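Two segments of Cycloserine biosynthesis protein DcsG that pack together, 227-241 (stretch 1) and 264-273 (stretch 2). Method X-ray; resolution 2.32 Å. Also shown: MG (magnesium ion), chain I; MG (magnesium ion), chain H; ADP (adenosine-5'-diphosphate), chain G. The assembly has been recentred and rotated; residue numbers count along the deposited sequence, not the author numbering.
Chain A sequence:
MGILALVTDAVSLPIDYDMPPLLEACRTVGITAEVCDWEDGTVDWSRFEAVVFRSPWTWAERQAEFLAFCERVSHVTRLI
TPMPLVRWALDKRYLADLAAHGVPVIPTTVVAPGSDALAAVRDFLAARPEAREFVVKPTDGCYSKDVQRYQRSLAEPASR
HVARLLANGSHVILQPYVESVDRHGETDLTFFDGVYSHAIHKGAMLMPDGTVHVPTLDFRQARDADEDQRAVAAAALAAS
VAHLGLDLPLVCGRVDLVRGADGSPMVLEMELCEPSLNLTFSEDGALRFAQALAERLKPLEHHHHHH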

# COMPACT_ATOMS: atom_id res chain seq x y z
N GLU A 227 -17.14 -6.24 -11.86
CA GLU A 227 -16.53 -5.65 -13.05
C GLU A 227 -16.00 -4.24 -12.84
O GLU A 227 -14.86 -3.95 -13.18
CB GLU A 227 -17.53 -5.65 -14.21
CG GLU A 227 -17.76 -7.02 -14.81
CD GLU A 227 -18.85 -7.02 -15.87
OE1 GLU A 227 -18.97 -8.04 -16.58
OE2 GLU A 227 -19.58 -6.01 -15.98
N ASP A 228 -16.83 -3.38 -12.27
CA ASP A 228 -16.46 -2.00 -12.02
C ASP A 228 -15.22 -1.87 -11.16
O ASP A 228 -14.32 -1.09 -11.46
CB ASP A 228 -17.61 -1.26 -11.35
CG ASP A 228 -18.75 -0.98 -12.30
OD1 ASP A 228 -19.87 -0.68 -11.81
OD2 ASP A 228 -18.53 -1.06 -13.54
N GLN A 229 -15.17 -2.65 -10.09
CA GLN A 229 -14.04 -2.61 -9.18
C GLN A 229 -12.77 -3.06 -9.88
O GLN A 229 -11.73 -2.41 -9.78
CB GLN A 229 -14.33 -3.48 -7.95
CG GLN A 229 -15.54 -3.00 -7.16
CD GLN A 229 -15.82 -3.86 -5.94
OE1 GLN A 229 -16.01 -5.07 -6.06
NE2 GLN A 229 -15.85 -3.23 -4.77
N ARG A 230 -12.87 -4.17 -10.62
CA ARG A 230 -11.71 -4.69 -11.34
C ARG A 230 -11.32 -3.71 -12.43
O ARG A 230 -10.13 -3.55 -12.74
CB ARG A 230 -12.04 -6.06 -11.93
CG ARG A 230 -12.30 -7.11 -10.86
CD ARG A 230 -12.43 -8.50 -11.44
NE ARG A 230 -13.69 -8.72 -12.14
CZ ARG A 230 -14.04 -9.87 -12.70
NH1 ARG A 230 -13.21 -10.91 -12.64
NH2 ARG A 230 -15.21 -9.99 -13.32
N ALA A 231 -12.31 -3.05 -13.01
CA ALA A 231 -12.05 -2.07 -14.05
C ALA A 231 -11.26 -0.88 -13.49
O ALA A 231 -10.31 -0.41 -14.10
CB ALA A 231 -13.37 -1.59 -14.65
N VAL A 232 -11.65 -0.41 -12.31
CA VAL A 232 -10.95 0.71 -11.69
C VAL A 232 -9.55 0.28 -11.26
O VAL A 232 -8.57 0.98 -11.53
CB VAL A 232 -11.74 1.26 -10.47
CG1 VAL A 232 -10.86 2.21 -9.67
CG2 VAL A 232 -12.97 2.01 -10.95
N ALA A 233 -9.46 -0.87 -10.60
CA ALA A 233 -8.17 -1.37 -10.14
C ALA A 233 -7.17 -1.48 -11.29
O ALA A 233 -6.02 -1.08 -11.16
CB ALA A 233 -8.35 -2.74 -9.49
N ALA A 234 -7.62 -2.03 -12.42
CA ALA A 234 -6.77 -2.20 -13.59
C ALA A 234 -6.35 -0.86 -14.19
O ALA A 234 -5.29 -0.77 -14.82
CB ALA A 234 -7.49 -3.03 -14.65
N ALA A 235 -7.19 0.16 -14.02
CA ALA A 235 -6.85 1.49 -14.55
C ALA A 235 -5.76 2.09 -13.68
O ALA A 235 -4.82 2.71 -14.19
CB ALA A 235 -8.07 2.40 -14.53
N ALA A 236 -5.88 1.89 -12.37
CA ALA A 236 -4.90 2.39 -11.43
C ALA A 236 -3.53 1.79 -11.74
O ALA A 236 -2.51 2.48 -11.70
CB ALA A 236 -5.32 2.04 -10.01
N LEU A 237 -3.51 0.49 -12.05
CA LEU A 237 -2.26 -0.20 -12.37
C LEU A 237 -1.68 0.30 -13.69
O LEU A 237 -0.48 0.54 -13.80
CB LEU A 237 -2.50 -1.72 -12.44
CG LEU A 237 -2.78 -2.42 -11.10
CD1 LEU A 237 -3.20 -3.86 -11.32
CD2 LEU A 237 -1.53 -2.37 -10.23
N ALA A 238 -2.54 0.46 -14.69
CA ALA A 238 -2.08 0.93 -15.99
C ALA A 238 -1.53 2.35 -15.85
O ALA A 238 -0.54 2.70 -16.48
CB ALA A 238 -3.22 0.89 -17.00
N ALA A 239 -2.18 3.16 -15.02
CA ALA A 239 -1.73 4.53 -14.80
C ALA A 239 -0.35 4.53 -14.17
O ALA A 239 0.49 5.39 -14.47
CB ALA A 239 -2.71 5.27 -13.90
N SER A 240 -0.11 3.55 -13.30
CA SER A 240 1.19 3.43 -12.63
C SER A 240 2.25 3.01 -13.64
O SER A 240 3.36 3.55 -13.64
CB SER A 240 1.11 2.38 -11.52
OG SER A 240 0.12 2.73 -10.57
N VAL A 241 1.92 2.05 -14.49
CA VAL A 241 2.84 1.58 -15.50
C VAL A 241 3.23 2.73 -16.43
O VAL A 241 4.41 2.92 -16.74
CB VAL A 241 2.22 0.44 -16.34
CG1 VAL A 241 3.10 0.12 -17.53
CG2 VAL A 241 2.03 -0.79 -15.46
N SER A 264 -20.15 4.21 -7.21
CA SER A 264 -19.03 3.75 -8.01
C SER A 264 -17.79 3.64 -7.12
O SER A 264 -17.70 4.30 -6.09
CB SER A 264 -18.77 4.71 -9.16
OG SER A 264 -18.42 6.00 -8.67
N PRO A 265 -16.82 2.79 -7.51
CA PRO A 265 -15.61 2.63 -6.71
C PRO A 265 -14.50 3.65 -6.93
O PRO A 265 -14.32 4.16 -8.03
CB PRO A 265 -15.16 1.21 -7.05
CG PRO A 265 -15.57 1.09 -8.49
CD PRO A 265 -16.94 1.74 -8.53
N MSE A 266 -13.76 3.95 -5.86
CA MSE A 266 -12.63 4.87 -5.93
C MSE A 266 -11.46 4.33 -5.10
O MSE A 266 -11.66 3.71 -4.06
CB MSE A 266 -13.03 6.28 -5.47
CG MSE A 266 -13.78 6.37 -4.15
SE MSE A 266 -14.40 8.20 -3.77
CE MSE A 266 -15.94 8.25 -4.94
N VAL A 267 -10.25 4.55 -5.60
CA VAL A 267 -9.06 4.08 -4.92
C VAL A 267 -8.87 4.73 -3.56
O VAL A 267 -8.99 5.95 -3.42
CB VAL A 267 -7.82 4.35 -5.78
CG1 VAL A 267 -6.57 3.88 -5.06
CG2 VAL A 267 -7.96 3.66 -7.13
N LEU A 268 -8.60 3.90 -2.56
CA LEU A 268 -8.35 4.34 -1.19
C LEU A 268 -6.84 4.46 -1.13
O LEU A 268 -6.29 5.50 -0.81
CB LEU A 268 -8.80 3.26 -0.20
CG LEU A 268 -8.90 3.53 1.31
CD1 LEU A 268 -8.81 2.19 2.03
CD2 LEU A 268 -7.83 4.46 1.80
N GLU A 269 -6.18 3.34 -1.43
CA GLU A 269 -4.73 3.28 -1.47
C GLU A 269 -4.34 2.12 -2.38
O GLU A 269 -5.17 1.27 -2.72
CB GLU A 269 -4.14 3.07 -0.07
CG GLU A 269 -4.26 1.66 0.48
CD GLU A 269 -3.13 1.34 1.45
OE1 GLU A 269 -1.97 1.58 1.09
OE2 GLU A 269 -3.41 0.85 2.56
N MSE A 270 -3.08 2.10 -2.79
CA MSE A 270 -2.57 1.08 -3.69
C MSE A 270 -1.17 0.70 -3.26
O MSE A 270 -0.35 1.56 -2.95
CB MSE A 270 -2.57 1.64 -5.12
CG MSE A 270 -1.72 0.89 -6.11
SE MSE A 270 -1.75 1.75 -7.86
CE MSE A 270 -2.55 0.32 -8.86
N GLU A 271 -0.88 -0.60 -3.22
CA GLU A 271 0.44 -1.09 -2.82
C GLU A 271 1.13 -1.90 -3.91
O GLU A 271 0.67 -2.99 -4.28
CB GLU A 271 0.32 -1.91 -1.53
CG GLU A 271 0.13 -1.03 -0.29
CD GLU A 271 -0.22 -1.82 0.94
OE1 GLU A 271 0.44 -2.85 1.22
OE2 GLU A 271 -1.15 -1.42 1.65
N LEU A 272 2.24 -1.38 -4.39
CA LEU A 272 2.99 -2.01 -5.47
C LEU A 272 4.38 -2.48 -5.09
O LEU A 272 4.99 -3.27 -5.81
CB LEU A 272 3.09 -1.04 -6.63
CG LEU A 272 1.75 -0.37 -6.95
CD1 LEU A 272 1.94 0.61 -8.08
CD2 LEU A 272 0.72 -1.44 -7.31
N CYS A 273 4.88 -1.99 -3.96
CA CYS A 273 6.22 -2.34 -3.52
C CYS A 273 6.26 -3.58 -2.64
O CYS A 273 6.84 -4.59 -3.02
CB CYS A 273 6.85 -1.18 -2.77
SG CYS A 273 8.52 -1.51 -2.22
MG MG I . -1.23 0.39 2.94
MG MG H . -5.05 -0.09 3.78
PB ADP G . -2.73 2.31 5.42
O1B ADP G . -3.71 1.02 5.37
O2B ADP G . -1.65 2.16 4.35
O3B ADP G . -2.07 2.38 6.81
PA ADP G . -5.08 3.51 4.65
O1A ADP G . -5.35 4.49 3.59
O2A ADP G . -5.36 2.06 4.06
O3A ADP G . -3.53 3.70 5.13
O5' ADP G . -6.03 3.85 5.90
C5' ADP G . -6.07 2.73 6.78
C4' ADP G . -7.54 2.44 7.13
O4' ADP G . -8.19 3.64 7.60
C3' ADP G . -8.31 1.96 5.90
O3' ADP G . -8.25 0.55 5.75
C2' ADP G . -9.73 2.48 6.16
O2' ADP G . -10.51 1.54 6.90
C1' ADP G . -9.49 3.79 6.95
N9 ADP G . -9.51 4.98 6.06
C8 ADP G . -8.43 5.73 5.65
N7 ADP G . -8.83 6.73 4.92
C5 ADP G . -10.17 6.70 4.80
C6 ADP G . -11.15 7.62 4.33
N6 ADP G . -10.77 8.76 3.63
N1 ADP G . -12.44 7.37 4.58
C2 ADP G . -12.83 6.29 5.26
N3 ADP G . -11.95 5.41 5.73
C4 ADP G . -10.63 5.57 5.53
O HOH W 1 -5.97 -0.72 5.95
O HOH W 2 -6.49 -0.83 2.12
O HOH W 3 0.84 1.38 2.97

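The helix 227-241 packs on stretch 2 mainly through apolar side chains, with some contacts to helix backbone and one serine hydroxyl, and no hydrogen bond crosses between them; 433 Å² of surface is buried, both sides summed. The helix runs at 26° to strand 265-267, with axes 8.4 Å apart at closest approach, and at 61° to strand 269-271, where the closest approach of the axes is 10.5 Å. The chain turns a corner at Leu 268, so the helix meets two strands of different orientation in succession.

At the N-terminal end the backbones come close, 6.0 Å from CA of Gln 229 to CA of Pro 265. Pro 265 is a compact ring whose CA-to-CB bond points toward the helix, and it gives up 88 Å² to the contact. Its CG lies 3.9 Å from O of Asp 228, 4.1 Å from CA of Gln 229 and 3.7 Å from CG2 of Val 232, so it touches helix backbone as well as side chain. Val 232, with chi1 in the t well, uses both branches: CG2 meets the proline, while CG1 lies 4.1 Å from CG2 of Val 267. The same CG2 of Val 267 is 4.2 Å from CB of Ala 236, one helical turn further on.

Ala 236 points toward stretch 2 but projects only a methyl group, and the long side chain of selenomethionine Met 270 reaches across to it. With chi1 and chi2 both t, Met 270 is extended, and its terminal CE sits 3.4 Å from C of Ala 236, 3.5 Å from CB of Ala 236 and 3.2 Å from CD2 of Leu 237. This reach helps span the wider axis separation here. The CA-to-CB bond of Leu 237 points sideways, yet the end of its side chain comes nearer, and its CD2 also lies 3.8 Å from CD2 of Leu 272.

Ser 240 is the polar exception in this buried region. Its hydroxyl donates a hydrogen bond within the helix, OG to O of Ala 236 at 2.9 Å, which satisfies its proton locally. The same OG packs 3.4 Å from SE of Met 270 and 3.7 Å from CD1 of Leu 272.

The alternation of strand 269-271 separates two roles. Met 270 faces the helix, whereas Glu 269 and Glu 271 are out of its reach and bind magnesium: OE2 of Glu 269 lies 2.3 Å from MG of chain I and 2.2 Å from MG of chain H, and OE2 of Glu 271 lies 2.2 Å from MG of chain I.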